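Local coordinates for peroxisomal membrane protein LPX1 (Saccharomyces cerevisiae, PDB 2Y6U) that hydrolyses acyl esters in yeast peroxisomes, showing acyl esterase, triacylglycerol lipase and phospholipase A activity as a member of the alpha/beta hydrolase family, at residues A[34-39]-A[67-72]; A[54-59]-A[119-124]; A[92-97]-A[144-149]; A[169-174]-A[267-272]. All blocks are in the same frame, centred on the assembly; numbering follows the deposited sequence.

Overall arrangement
All four contacts are mainly buried, but they differ in depth and chemistry. Interactions 2 and 3 lie deepest, each with its centre about 6 Å from that of the chain, and they abut: Leu-58 O and His-144 N, 3.0 Å apart, join neighbouring strands of the main sheet. Interaction 2 is purely aliphatic, whereas interaction 3 sets a methionine against a glutamine and an imidazole. Interaction 1 shares that sheet through strand 35-40 and pairs a ring-face contact with a water between two carboxylates. Interaction 4, centred about 25 Å from interaction 1, joins two loops and has a partly exposed threonine at its margin; it meets interaction 3 where Val-171 lies beside Ser-145.

Interaction 1. Residues A[34-39]-A[67-72]; sequences TYDVYT and VWEYYL
Leu-72 sets its CD1 methyl over one face of the Tyr-38 ring, and this is the tight half of the contact. The methyl lies 3.5 Å from the ring centroid and only 18° off the ring normal, which meets the geometry of a CH-pi interaction. It is displaced toward the hydroxyl-bearing end of the ring, where CD1 of Leu-72 comes within 3.4 Å of Tyr-38 CZ. The side chains cross at about a right angle, and all the close approaches to the ring are made by Leu-72 CD1.

Around the hydroxyl the contact is looser and no direct bond bridges the segments. Glu-69 is partly exposed; its chain, extended beyond CG (chi2 179°), carries OE2 to 4.0 Å from Tyr-38 OH and 4.4 Å from Asp-36 OD2. A water in the plane of the Tyr-38 ring fills the gap. It accepts from Tyr-38 OH at 2.7 Å and donates to Asp-36 OD2 at 2.5 Å and to Glu-69 OE2 at 2.8 Å. Spending both its protons on the two carboxylates, it would ease the repulsion between them. Asp-36 OD1 is held separately by Thr-10 and by a salt bridge to Lys-65.

Strand 35-40 runs antiparallel between strands 6-11 and 84-92, and Leu-72 also packs on Val-89 of the latter. From the far side of segment 67-72, Tyr-71 reaches helix 330-347.

Interaction 2. Residues A[54-59]-A[119-124]; sequences NLVFLH and RDVLKI
Val-56, Leu-58 and Val-121 make this contact without any flat group: no ring or amide offers a face or an edge across it. The aromatic side chains of segment 54-59 turn elsewhere, Phe-57 meeting the ring of Trp-68 and His-59 that of His-97, in each case with planes about 40° apart. What remains is branched methyl against branched methyl. Leu-58 and Val-121 reach toward each other tip to tip, with Leu-58 CD2 3.6 Å from Val-121 CG2. The same CD2 of Leu-58 is 4.0 Å from Val-121 CG1, so it sits against both prongs of the valine. With chi1 at 172°, CG1 of Val-121 lies anti to the backbone N and CG2 anti to the carbonyl carbon; CG2 meets Leu-58 most closely, and CG1 approaches Val-56 CG1 at a looser 4.3 Å. The CA atoms of Leu-58 and Val-121 are 8.4 Å apart, the spacing over which these short side chains meet.

Val-121 further touches Cys-154 of helix 146-157, and Leu-58 touches Val-141 of strand 137-144. Helix 114-125 lies in a crossover between the parallel strands 84-92 and 137-144, passing over strand 51-58 between them, as in the central sheet of the alpha/beta hydrolase fold.

Interaction 3. Residues A[92-97]-A[144-149]; sequences IDQVNH and HSMGGF
Met-146 points its terminal methyl between Gln-94 and His-97, approaching each differently. Against Gln-94 it runs alongside in the opposite direction, and the touching pair is aliphatic: Met-146 CE and Gln-94 CG, 3.8 Å apart. The glutamine chain is bent at chi2 (-63°), turning its amide aside from the Met-146 methyl, so that CG is the atom in touch. His-97 comes from the direction opposite to Met-146, with CE1 of His-97 3.9 Å and its NE2 4.0 Å from Met-146 CE. The approach to the imidazole is oblique: Met-146 SD is 5.0 Å from the ring centroid and 48° off its normal, a slanted Met-aromatic contact. The methionine starts straight, with CG opposite its backbone N, and folds only at chi3 (67°), where the methyl swings over to both neighbours.

Two polar partners locate the imidazole: His-97 NE2 is hydrogen-bonded to the backbone N of Gly-62, and His-97 ND1 donates weakly to Asn-96 OD1 at 2.8 Å. Met-146 directly follows Ser-145, whose positive phi and Gly-x-Ser-x-Gly surroundings are consistent with a nucleophile elbow.

The elbow links strand 137-144 to helix 146-157, while the turn of Gln-94 to His-97 connects strand 84-92 to helix 98-103. Helix 114-125 adjoins both, with Trp-114 against Met-146 and Val-121 against Gln-94.

Interaction 4. Residues A[169-174]-A[267-272]; sequences EPVVIT and MNMQTF
Met-269 fills the angle between Val-171, Val-172 and Thr-174, where the start of the long insertion between strands 164-168 and 286-292 of the alpha/beta hydrolase core meets a later part of it, the position at which this family commonly carries its cap.

The apolar contacts converge on the methyl of Met-269. Its CE lies 4.1 Å from Val-171 CG1, the two side chains crossing at about a right angle, and equally far, 4.1 Å, from Thr-174 CG2. Successive bends at chi2 (-75°) and chi3 (-56°) curl the methionine so that one terminal atom serves both. Trp-114 packs on both Val-171 and Met-269.

Contacts with oxygen are of van der Waals kind. Val-172 points its side chain away, packs it on Leu-276 and Ile-277 of helix 273-279, and offers instead its carbonyl, with Val-172 O 3.8 Å from Met-269 CE. Thr-174 OG1 lies beside the root of the methionine, 4.1 Å from Met-269 CB, at the partly exposed margin.

No hydrogen bond crosses the contact; each side is held on its own. Asn-302, outside both segments, accepts through OD1 from the backbone N atoms of Val-172 and Ile-173. On the other side, the short 3-10 segment 269-271 begins with Asn-268 O accepting from Thr-271 N at 3.0 Å and from Thr-271 OG1 at 2.7 Å, the hydroxyl oxygen making a C=O...O angle of 161°.

Interaction 1. Residues A[34-39]-A[67-72]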
loop_
_atom_site.group_PDB
_atom_site.type_symbol
_atom_site.label_atom_id
_atom_site.label_comp_id
_atom_site.label_asym_id
_atom_site.label_seq_id
_atom_site.Cartn_x
_atom_site.Cartn_y
_atom_site.Cartn_z
ATOM N N THR A 34 6.688 17.589 0.848
ATOM C CA THR A 34 6.889 18.623 -0.212
ATOM C C THR A 34 7.643 17.976 -1.344
ATOM O O THR A 34 8.583 17.181 -1.098
ATOM C CB THR A 34 7.721 19.815 0.294
ATOM O OG1 THR A 34 6.998 20.433 1.350
ATOM C CG2 THR A 34 7.962 20.832 -0.824
ATOM N N TYR A 35 7.221 18.219 -2.574
ATOM C CA TYR A 35 7.884 17.652 -3.708
ATOM C C TYR A 35 7.827 18.648 -4.855
ATOM O O TYR A 35 6.976 19.538 -4.880
ATOM C CB TYR A 35 7.260 16.318 -4.150
ATOM C CG TYR A 35 5.782 16.385 -4.486
ATOM C CD1 TYR A 35 4.822 16.349 -3.484
ATOM C CD2 TYR A 35 5.326 16.438 -5.805
ATOM C CE1 TYR A 35 3.475 16.390 -3.788
ATOM C CE2 TYR A 35 3.995 16.446 -6.106
ATOM C CZ TYR A 35 3.078 16.438 -5.104
ATOM O OH TYR A 35 1.740 16.454 -5.387
ATOM N N ASP A 36 8.733 18.528 -5.804
ATOM C CA ASP A 36 8.713 19.377 -7.007
ATOM C C ASP A 36 8.236 18.562 -8.193
ATOM O O ASP A 36 8.711 17.398 -8.358
ATOM C CB ASP A 36 10.126 19.926 -7.250
ATOM C CG ASP A 36 10.575 20.908 -6.173
ATOM O OD1 ASP A 36 9.719 21.425 -5.407
ATOM O OD2 ASP A 36 11.793 21.247 -6.081
ATOM N N VAL A 37 7.301 19.100 -8.997
ATOM C CA VAL A 37 6.810 18.460 -10.175
ATOM C C VAL A 37 7.323 19.263 -11.340
ATOM O O VAL A 37 7.049 20.491 -11.450
ATOM C CB VAL A 37 5.216 18.504 -10.271
ATOM C CG1 VAL A 37 4.769 17.796 -11.510
ATOM C CG2 VAL A 37 4.638 17.845 -9.133
ATOM N N TYR A 38 7.941 18.567 -12.287
ATOM C CA TYR A 38 8.445 19.156 -13.503
ATOM C C TYR A 38 7.600 18.643 -14.635
ATOM O O TYR A 38 7.488 17.422 -14.836
ATOM C CB TYR A 38 9.927 18.790 -13.703
ATOM C CG TYR A 38 10.816 19.489 -12.706
ATOM C CD1 TYR A 38 11.078 18.911 -11.470
ATOM C CD2 TYR A 38 11.333 20.725 -12.960
ATOM C CE1 TYR A 38 11.879 19.567 -10.518
ATOM C CE2 TYR A 38 12.170 21.363 -12.034
ATOM C CZ TYR A 38 12.464 20.760 -10.845
ATOM O OH TYR A 38 13.262 21.397 -9.918
ATOM N N THR A 39 7.000 19.559 -15.409
ATOM C CA THR A 39 6.120 19.185 -16.517
ATOM C C THR A 39 6.634 19.696 -17.874
ATOM O O THR A 39 7.029 20.847 -18.025
ATOM C CB THR A 39 4.663 19.704 -16.252
ATOM O OG1 THR A 39 4.288 19.113 -15.011
ATOM C CG2 THR A 39 3.736 19.177 -17.258
ATOM N N VAL A 67 19.595 16.871 -5.302
ATOM C CA VAL A 67 20.707 16.146 -5.925
ATOM C C VAL A 67 20.375 15.681 -7.342
ATOM O O VAL A 67 21.281 15.361 -8.127
ATOM C CB VAL A 67 21.175 14.920 -5.100
ATOM C CG1 VAL A 67 21.631 15.405 -3.670
ATOM C CG2 VAL A 67 20.124 13.786 -5.055
ATOM N N TRP A 68 19.086 15.724 -7.691
ATOM C CA TRP A 68 18.668 15.366 -9.022
ATOM C C TRP A 68 18.462 16.539 -9.955
ATOM O O TRP A 68 18.277 16.357 -11.185
ATOM C CB TRP A 68 17.401 14.538 -8.963
ATOM C CG TRP A 68 17.411 13.411 -8.023
ATOM C CD1 TRP A 68 16.714 13.324 -6.860
ATOM C CD2 TRP A 68 18.141 12.166 -8.150
ATOM N NE1 TRP A 68 16.914 12.105 -6.279
ATOM C CE2 TRP A 68 17.766 11.360 -7.038
ATOM C CE3 TRP A 68 19.027 11.664 -9.063
ATOM C CZ2 TRP A 68 18.280 10.134 -6.829
ATOM C CZ3 TRP A 68 19.512 10.349 -8.869
ATOM C CH2 TRP A 68 19.136 9.630 -7.766
ATOM N N GLU A 69 18.555 17.778 -9.459
ATOM C CA GLU A 69 18.367 18.881 -10.384
ATOM C C GLU A 69 19.322 18.945 -11.553
ATOM O O GLU A 69 18.903 19.262 -12.682
ATOM C CB GLU A 69 18.266 20.249 -9.652
ATOM C CG GLU A 69 17.077 20.237 -8.717
ATOM C CD GLU A 69 16.934 21.625 -7.915
ATOM O OE1 GLU A 69 17.759 22.532 -8.079
ATOM O OE2 GLU A 69 16.057 21.694 -7.071
ATOM N N TYR A 70 20.599 18.651 -11.328
ATOM C CA TYR A 70 21.570 18.581 -12.368
ATOM C C TYR A 70 21.122 17.606 -13.502
ATOM O O TYR A 70 21.526 17.737 -14.638
ATOM C CB TYR A 70 22.909 18.124 -11.730
ATOM C CG TYR A 70 23.994 17.941 -12.710
ATOM C CD1 TYR A 70 24.204 16.721 -13.337
ATOM C CD2 TYR A 70 24.844 18.998 -13.018
ATOM C CE1 TYR A 70 25.224 16.546 -14.252
ATOM C CE2 TYR A 70 25.945 18.852 -13.934
ATOM C CZ TYR A 70 26.128 17.614 -14.559
ATOM O OH TYR A 70 27.114 17.536 -15.475
ATOM N N TYR A 71 20.366 16.574 -13.137
ATOM C CA TYR A 71 19.950 15.582 -14.120
ATOM C C TYR A 71 18.910 16.084 -15.117
ATOM O O TYR A 71 18.850 15.611 -16.287
ATOM C CB TYR A 71 19.325 14.378 -13.417
ATOM C CG TYR A 71 20.325 13.460 -12.694
ATOM C CD1 TYR A 71 21.228 13.957 -11.735
ATOM C CD2 TYR A 71 20.314 12.068 -12.927
ATOM C CE1 TYR A 71 22.163 13.091 -11.050
ATOM C CE2 TYR A 71 21.175 11.231 -12.235
ATOM C CZ TYR A 71 22.109 11.733 -11.325
ATOM O OH TYR A 71 22.977 10.862 -10.661
ATOM N N LEU A 72 18.082 17.019 -14.658
ATOM C CA LEU A 72 16.904 17.403 -15.466
ATOM C C LEU A 72 17.174 17.818 -16.897
ATOM O O LEU A 72 16.508 17.332 -17.765
ATOM C CB LEU A 72 16.088 18.515 -14.747
ATOM C CG LEU A 72 15.546 18.090 -13.413
ATOM C CD1 LEU A 72 14.976 19.364 -12.631
ATOM C CD2 LEU A 72 14.482 16.929 -13.573
HETATM O O HOH W 1 13.707 20.324 -7.477
#

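Interaction 2. Residues A[54-59]-A[119-124]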
loop_
_atom_site.group_PDB
_atom_site.type_symbol
_atom_site.label_atom_id
_atom_site.label_comp_id
_atom_site.label_asym_id
_atom_site.label_seq_id
_atom_site.Cartn_x
_atom_site.Cartn_y
_atom_site.Cartn_z
ATOM N N ASN A 54 7.184 9.173 -17.509
ATOM C CA ASN A 54 7.175 9.848 -16.239
ATOM C C ASN A 54 8.303 9.255 -15.369
ATOM O O ASN A 54 8.438 8.036 -15.302
ATOM C CB ASN A 54 5.825 9.633 -15.509
ATOM C CG ASN A 54 4.656 10.169 -16.296
ATOM O OD1 ASN A 54 4.732 11.317 -16.719
ATOM N ND2 ASN A 54 3.654 9.345 -16.606
ATOM N N LEU A 55 9.051 10.109 -14.735
ATOM C CA LEU A 55 10.169 9.730 -13.922
ATOM C C LEU A 55 10.036 10.193 -12.527
ATOM O O LEU A 55 9.698 11.346 -12.295
ATOM C CB LEU A 55 11.456 10.313 -14.522
ATOM C CG LEU A 55 12.107 9.656 -15.699
ATOM C CD1 LEU A 55 11.292 9.198 -16.787
ATOM C CD2 LEU A 55 13.298 10.593 -16.277
ATOM N N VAL A 56 10.354 9.318 -11.572
ATOM C CA VAL A 56 10.227 9.657 -10.179
ATOM C C VAL A 56 11.581 9.371 -9.502
ATOM O O VAL A 56 12.068 8.302 -9.620
ATOM C CB VAL A 56 9.141 8.845 -9.480
ATOM C CG1 VAL A 56 9.091 9.202 -7.975
ATOM C CG2 VAL A 56 7.742 9.088 -10.198
ATOM N N PHE A 57 12.202 10.385 -8.919
ATOM C CA PHE A 57 13.569 10.216 -8.385
ATOM C C PHE A 57 13.527 10.329 -6.854
ATOM O O PHE A 57 12.936 11.265 -6.320
ATOM C CB PHE A 57 14.496 11.342 -8.838
ATOM C CG PHE A 57 14.962 11.237 -10.259
ATOM C CD1 PHE A 57 14.194 11.769 -11.300
ATOM C CD2 PHE A 57 16.163 10.611 -10.563
ATOM C CE1 PHE A 57 14.646 11.681 -12.615
ATOM C CE2 PHE A 57 16.621 10.544 -11.870
ATOM C CZ PHE A 57 15.838 11.073 -12.896
ATOM N N LEU A 58 14.182 9.370 -6.205
ATOM C CA LEU A 58 14.165 9.164 -4.752
ATOM C C LEU A 58 15.576 9.274 -4.209
ATOM O O LEU A 58 16.468 8.418 -4.517
ATOM C CB LEU A 58 13.514 7.808 -4.418
ATOM C CG LEU A 58 12.130 7.519 -4.985
ATOM C CD1 LEU A 58 11.693 6.104 -4.445
ATOM C CD2 LEU A 58 11.171 8.691 -4.669
ATOM N N HIS A 59 15.838 10.335 -3.464
ATOM C CA HIS A 59 17.155 10.584 -2.934
ATOM C C HIS A 59 17.629 9.577 -1.851
ATOM O O HIS A 59 16.839 8.856 -1.239
ATOM C CB HIS A 59 17.220 12.004 -2.283
ATOM C CG HIS A 59 16.291 12.135 -1.089
ATOM N ND1 HIS A 59 16.589 11.581 0.149
ATOM C CD2 HIS A 59 15.082 12.734 -0.960
ATOM C CE1 HIS A 59 15.575 11.836 0.976
ATOM N NE2 HIS A 59 14.645 12.515 0.324
ATOM N N ARG A 119 5.377 4.265 1.070
ATOM C CA ARG A 119 3.988 4.663 1.023
ATOM C C ARG A 119 3.769 6.183 0.657
ATOM O O ARG A 119 2.767 6.526 -0.027
ATOM C CB ARG A 119 3.186 4.261 2.305
ATOM C CG ARG A 119 2.991 2.750 2.492
ATOM C CD ARG A 119 1.982 2.205 3.548
ATOM N NE ARG A 119 2.838 2.077 4.702
ATOM C CZ ARG A 119 3.455 1.007 5.121
ATOM N NH1 ARG A 119 3.331 -0.125 4.613
ATOM N NH2 ARG A 119 4.322 1.156 6.050
ATOM N N ASP A 120 4.633 7.036 1.143
ATOM C CA ASP A 120 4.568 8.474 0.807
ATOM C C ASP A 120 4.786 8.708 -0.702
ATOM O O ASP A 120 4.058 9.469 -1.351
ATOM C CB ASP A 120 5.648 9.210 1.595
ATOM C CG ASP A 120 5.346 9.216 3.120
ATOM O OD1 ASP A 120 4.166 9.036 3.505
ATOM O OD2 ASP A 120 6.325 9.351 3.890
ATOM N N VAL A 121 5.768 7.970 -1.246
ATOM C CA VAL A 121 6.104 8.037 -2.632
ATOM C C VAL A 121 4.897 7.625 -3.412
ATOM O O VAL A 121 4.535 8.260 -4.434
ATOM C CB VAL A 121 7.305 7.209 -2.982
ATOM C CG1 VAL A 121 7.497 7.177 -4.564
ATOM C CG2 VAL A 121 8.642 7.825 -2.318
ATOM N N LEU A 122 4.269 6.519 -3.042
ATOM C CA LEU A 122 3.109 6.046 -3.772
ATOM C C LEU A 122 1.954 7.056 -3.716
ATOM O O LEU A 122 1.238 7.241 -4.701
ATOM C CB LEU A 122 2.643 4.697 -3.270
ATOM C CG LEU A 122 3.649 3.542 -3.613
ATOM C CD1 LEU A 122 3.115 2.248 -2.864
ATOM C CD2 LEU A 122 3.736 3.317 -5.115
ATOM N N LYS A 123 1.725 7.615 -2.552
ATOM C CA LYS A 123 0.636 8.589 -2.377
ATOM C C LYS A 123 0.845 9.761 -3.414
ATOM O O LYS A 123 -0.076 10.120 -4.108
ATOM C CB LYS A 123 0.614 9.104 -0.918
ATOM C CG LYS A 123 -0.631 9.987 -0.664
ATOM C CD LYS A 123 -0.620 10.396 0.850
ATOM C CE LYS A 123 -1.947 10.997 1.398
ATOM N NZ LYS A 123 -1.927 12.333 0.915
ATOM N N ILE A 124 2.052 10.274 -3.473
ATOM C CA ILE A 124 2.418 11.367 -4.407
ATOM C C ILE A 124 2.283 10.947 -5.893
ATOM O O ILE A 124 1.602 11.589 -6.702
ATOM C CB ILE A 124 3.789 11.858 -4.144
ATOM C CG1 ILE A 124 3.871 12.601 -2.798
ATOM C CG2 ILE A 124 4.289 12.856 -5.310
ATOM C CD1 ILE A 124 5.370 12.887 -2.305
#

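Interaction 3. Residues A[92-97]-A[144-149]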
loop_
_atom_site.group_PDB
_atom_site.type_symbol
_atom_site.label_atom_id
_atom_site.label_comp_id
_atom_site.label_asym_id
_atom_site.label_seq_id
_atom_site.Cartn_x
_atom_site.Cartn_y
_atom_site.Cartn_z
ATOM N N ILE A 92 11.121 14.113 -5.033
ATOM C CA ILE A 92 10.440 14.037 -3.743
ATOM C C ILE A 92 11.427 14.114 -2.540
ATOM O O ILE A 92 12.460 13.464 -2.532
ATOM C CB ILE A 92 9.654 12.701 -3.672
ATOM C CG1 ILE A 92 8.567 12.676 -4.729
ATOM C CG2 ILE A 92 9.027 12.433 -2.224
ATOM C CD1 ILE A 92 7.908 11.224 -4.927
ATOM N N ASP A 93 11.076 14.900 -1.497
ATOM C CA ASP A 93 11.819 14.874 -0.231
ATOM C C ASP A 93 11.050 14.038 0.774
ATOM O O ASP A 93 9.854 14.259 1.069
ATOM C CB ASP A 93 11.960 16.225 0.390
ATOM C CG ASP A 93 13.074 17.056 -0.207
ATOM O OD1 ASP A 93 14.088 16.518 -0.645
ATOM O OD2 ASP A 93 12.917 18.290 -0.184
ATOM N N GLN A 94 11.723 13.033 1.300
ATOM C CA GLN A 94 11.128 12.196 2.369
ATOM C C GLN A 94 10.804 13.115 3.563
ATOM O O GLN A 94 11.393 14.201 3.710
ATOM C CB GLN A 94 12.148 11.169 2.780
ATOM C CG GLN A 94 12.424 10.099 1.708
ATOM C CD GLN A 94 11.158 9.295 1.443
ATOM O OE1 GLN A 94 10.608 8.637 2.321
ATOM N NE2 GLN A 94 10.706 9.326 0.210
ATOM N N VAL A 95 9.915 12.653 4.464
ATOM C CA VAL A 95 9.358 13.498 5.529
ATOM C C VAL A 95 10.404 14.150 6.396
ATOM O O VAL A 95 10.183 15.262 6.876
ATOM C CB VAL A 95 8.351 12.729 6.464
ATOM C CG1 VAL A 95 7.007 12.398 5.744
ATOM C CG2 VAL A 95 9.025 11.509 7.106
ATOM N N ASN A 96 11.544 13.466 6.601
ATOM C CA ASN A 96 12.579 13.990 7.436
ATOM C C ASN A 96 13.812 14.559 6.734
ATOM O O ASN A 96 14.870 14.645 7.318
ATOM C CB ASN A 96 12.941 12.889 8.479
ATOM C CG ASN A 96 13.549 11.681 7.853
ATOM O OD1 ASN A 96 13.407 11.478 6.661
ATOM N ND2 ASN A 96 14.300 10.903 8.650
ATOM N N HIS A 97 13.642 14.886 5.458
ATOM C CA HIS A 97 14.669 15.463 4.594
ATOM C C HIS A 97 14.207 16.794 3.929
ATOM O O HIS A 97 13.030 16.962 3.670
ATOM C CB HIS A 97 15.077 14.478 3.485
ATOM C CG HIS A 97 15.834 13.275 3.987
ATOM N ND1 HIS A 97 15.205 12.243 4.679
ATOM C CD2 HIS A 97 17.125 12.889 3.810
ATOM C CE1 HIS A 97 16.132 11.350 5.022
ATOM N NE2 HIS A 97 17.274 11.668 4.435
ATOM N N HIS A 144 18.414 6.343 -5.334
ATOM C CA HIS A 144 19.746 6.110 -4.714
ATOM C C HIS A 144 19.625 5.596 -3.243
ATOM O O HIS A 144 18.955 6.216 -2.445
ATOM C CB HIS A 144 20.514 7.427 -4.765
ATOM C CG HIS A 144 21.849 7.353 -4.124
ATOM N ND1 HIS A 144 22.202 8.120 -3.047
ATOM C CD2 HIS A 144 22.884 6.531 -4.361
ATOM C CE1 HIS A 144 23.428 7.794 -2.657
ATOM N NE2 HIS A 144 23.898 6.867 -3.468
ATOM N N SER A 145 20.382 4.588 -2.829
ATOM C CA SER A 145 20.641 4.304 -1.309
ATOM C C SER A 145 19.316 3.949 -0.684
ATOM O O SER A 145 18.641 2.996 -1.170
ATOM C CB SER A 145 21.472 5.457 -0.598
ATOM O OG SER A 145 21.096 5.897 0.729
ATOM N N MET A 146 18.865 4.679 0.338
ATOM C CA MET A 146 17.486 4.544 0.811
ATOM C C MET A 146 16.413 4.571 -0.288
ATOM O O MET A 146 15.444 3.774 -0.242
ATOM C CB MET A 146 17.232 5.696 1.803
ATOM C CG MET A 146 15.938 5.794 2.365
ATOM S SD MET A 146 15.757 7.369 3.365
ATOM C CE MET A 146 15.844 8.590 2.294
ATOM N N GLY A 147 16.586 5.455 -1.274
ATOM C CA GLY A 147 15.654 5.629 -2.360
ATOM C C GLY A 147 15.551 4.396 -3.238
ATOM O O GLY A 147 14.510 4.100 -3.799
ATOM N N GLY A 148 16.635 3.653 -3.314
ATOM C CA GLY A 148 16.665 2.385 -4.049
ATOM C C GLY A 148 15.869 1.352 -3.310
ATOM O O GLY A 148 15.095 0.595 -3.935
ATOM N N PHE A 149 16.140 1.227 -2.015
ATOM C CA PHE A 149 15.247 0.367 -1.176
ATOM C C PHE A 149 13.775 0.752 -1.477
ATOM O O PHE A 149 12.891 -0.134 -1.627
ATOM C CB PHE A 149 15.596 0.560 0.292
ATOM C CG PHE A 149 14.782 -0.244 1.261
ATOM C CD1 PHE A 149 13.445 0.135 1.550
ATOM C CD2 PHE A 149 15.326 -1.350 1.908
ATOM C CE1 PHE A 149 12.705 -0.603 2.484
ATOM C CE2 PHE A 149 14.606 -2.076 2.837
ATOM C CZ PHE A 149 13.277 -1.715 3.133
#

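Interaction 4. Residues A[169-174]-A[267-272]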
loop_
_atom_site.group_PDB
_atom_site.type_symbol
_atom_site.label_atom_id
_atom_site.label_comp_id
_atom_site.label_asym_id
_atom_site.label_seq_id
_atom_site.Cartn_x
_atom_site.Cartn_y
_atom_site.Cartn_z
ATOM N N GLU A 169 23.118 2.150 -6.255
ATOM C CA GLU A 169 23.631 1.815 -4.944
ATOM C C GLU A 169 22.576 1.613 -3.864
ATOM O O GLU A 169 22.618 2.251 -2.768
ATOM C CB GLU A 169 24.590 2.910 -4.499
ATOM C CG GLU A 169 25.903 2.903 -5.218
ATOM C CD GLU A 169 26.882 1.762 -4.654
ATOM O OE1 GLU A 169 26.947 1.608 -3.438
ATOM O OE2 GLU A 169 27.602 1.122 -5.428
ATOM N N PRO A 170 21.554 0.791 -4.161
ATOM C CA PRO A 170 20.519 0.570 -3.209
ATOM C C PRO A 170 21.114 -0.042 -1.912
ATOM O O PRO A 170 22.010 -0.887 -1.979
ATOM C CB PRO A 170 19.585 -0.433 -3.889
ATOM C CG PRO A 170 20.452 -1.152 -4.828
ATOM C CD PRO A 170 21.467 -0.100 -5.307
ATOM N N VAL A 171 20.481 0.318 -0.769
ATOM C CA VAL A 171 20.823 -0.237 0.530
ATOM C C VAL A 171 19.674 -1.142 1.024
ATOM O O VAL A 171 18.591 -0.630 1.281
ATOM C CB VAL A 171 21.034 0.904 1.574
ATOM C CG1 VAL A 171 21.229 0.284 3.026
ATOM C CG2 VAL A 171 22.302 1.722 1.146
ATOM N N VAL A 172 19.964 -2.453 1.026
ATOM C CA VAL A 172 18.968 -3.487 1.344
ATOM C C VAL A 172 19.448 -4.375 2.459
ATOM O O VAL A 172 18.810 -4.452 3.523
ATOM C CB VAL A 172 18.495 -4.258 0.118
ATOM C CG1 VAL A 172 17.473 -5.285 0.539
ATOM C CG2 VAL A 172 17.912 -3.287 -0.935
ATOM N N ILE A 173 20.587 -5.025 2.246
ATOM C CA ILE A 173 21.204 -5.878 3.272
ATOM C C ILE A 173 22.376 -5.117 3.866
ATOM O O ILE A 173 23.383 -4.757 3.178
ATOM C CB ILE A 173 21.607 -7.219 2.712
ATOM C CG1 ILE A 173 20.297 -7.895 2.151
ATOM C CG2 ILE A 173 22.356 -8.150 3.814
ATOM C CD1 ILE A 173 20.605 -8.999 1.372
ATOM N N THR A 174 22.271 -4.858 5.161
ATOM C CA THR A 174 23.348 -4.155 5.877
ATOM C C THR A 174 24.238 -5.130 6.679
ATOM O O THR A 174 23.872 -6.275 6.947
ATOM C CB THR A 174 22.756 -2.952 6.728
ATOM O OG1 THR A 174 21.633 -3.390 7.475
ATOM C CG2 THR A 174 22.177 -1.892 5.820
ATOM N N MET A 267 19.765 3.689 11.896
ATOM C CA MET A 267 19.686 3.081 13.214
ATOM C C MET A 267 18.502 2.124 13.326
ATOM O O MET A 267 18.316 1.515 14.337
ATOM C CB MET A 267 19.521 4.195 14.254
ATOM C CG MET A 267 20.822 5.079 14.335
ATOM S SD MET A 267 20.575 6.636 15.302
ATOM C CE MET A 267 20.349 5.960 16.921
ATOM N N ASN A 268 17.718 1.995 12.273
ATOM C CA ASN A 268 16.378 1.365 12.414
ATOM C C ASN A 268 16.104 0.257 11.393
ATOM O O ASN A 268 14.953 -0.203 11.294
ATOM C CB ASN A 268 15.380 2.499 12.098
ATOM C CG ASN A 268 14.108 2.330 12.808
ATOM O OD1 ASN A 268 14.004 1.654 13.873
ATOM N ND2 ASN A 268 13.050 2.855 12.178
ATOM N N MET A 269 17.142 -0.144 10.659
ATOM C CA MET A 269 16.997 -0.989 9.438
ATOM C C MET A 269 16.393 -2.291 9.769
ATOM O O MET A 269 15.591 -2.788 8.982
ATOM C CB MET A 269 18.319 -1.334 8.828
ATOM C CG MET A 269 18.981 -0.286 8.139
ATOM S SD MET A 269 18.289 0.144 6.512
ATOM C CE MET A 269 18.158 -1.147 5.338
ATOM N N GLN A 270 16.674 -2.838 10.958
ATOM C CA GLN A 270 16.171 -4.129 11.254
ATOM C C GLN A 270 14.663 -4.198 11.412
ATOM O O GLN A 270 14.058 -5.291 11.379
ATOM C CB GLN A 270 16.825 -4.690 12.515
ATOM C CG GLN A 270 18.340 -4.670 12.363
ATOM C CD GLN A 270 19.042 -3.314 12.730
ATOM O OE1 GLN A 270 18.411 -2.189 12.936
ATOM N NE2 GLN A 270 20.398 -3.422 12.803
ATOM N N THR A 271 14.022 -3.050 11.559
ATOM C CA THR A 271 12.585 -3.104 11.874
ATOM C C THR A 271 11.774 -3.098 10.536
ATOM O O THR A 271 10.530 -3.236 10.582
ATOM C CB THR A 271 12.122 -1.848 12.679
ATOM O OG1 THR A 271 12.323 -0.701 11.830
ATOM C CG2 THR A 271 12.926 -1.678 14.006
ATOM N N PHE A 272 12.378 -2.931 9.383
ATOM C CA PHE A 272 11.650 -2.960 8.139
ATOM C C PHE A 272 12.354 -3.667 6.981
ATOM O O PHE A 272 11.739 -3.992 5.969
ATOM C CB PHE A 272 11.252 -1.466 7.733
ATOM C CG PHE A 272 12.403 -0.528 7.617
ATOM C CD1 PHE A 272 13.200 -0.592 6.524
ATOM C CD2 PHE A 272 12.719 0.398 8.633
ATOM C CE1 PHE A 272 14.310 0.167 6.401
ATOM C CE2 PHE A 272 13.799 1.222 8.490
ATOM C CZ PHE A 272 14.602 1.114 7.355
#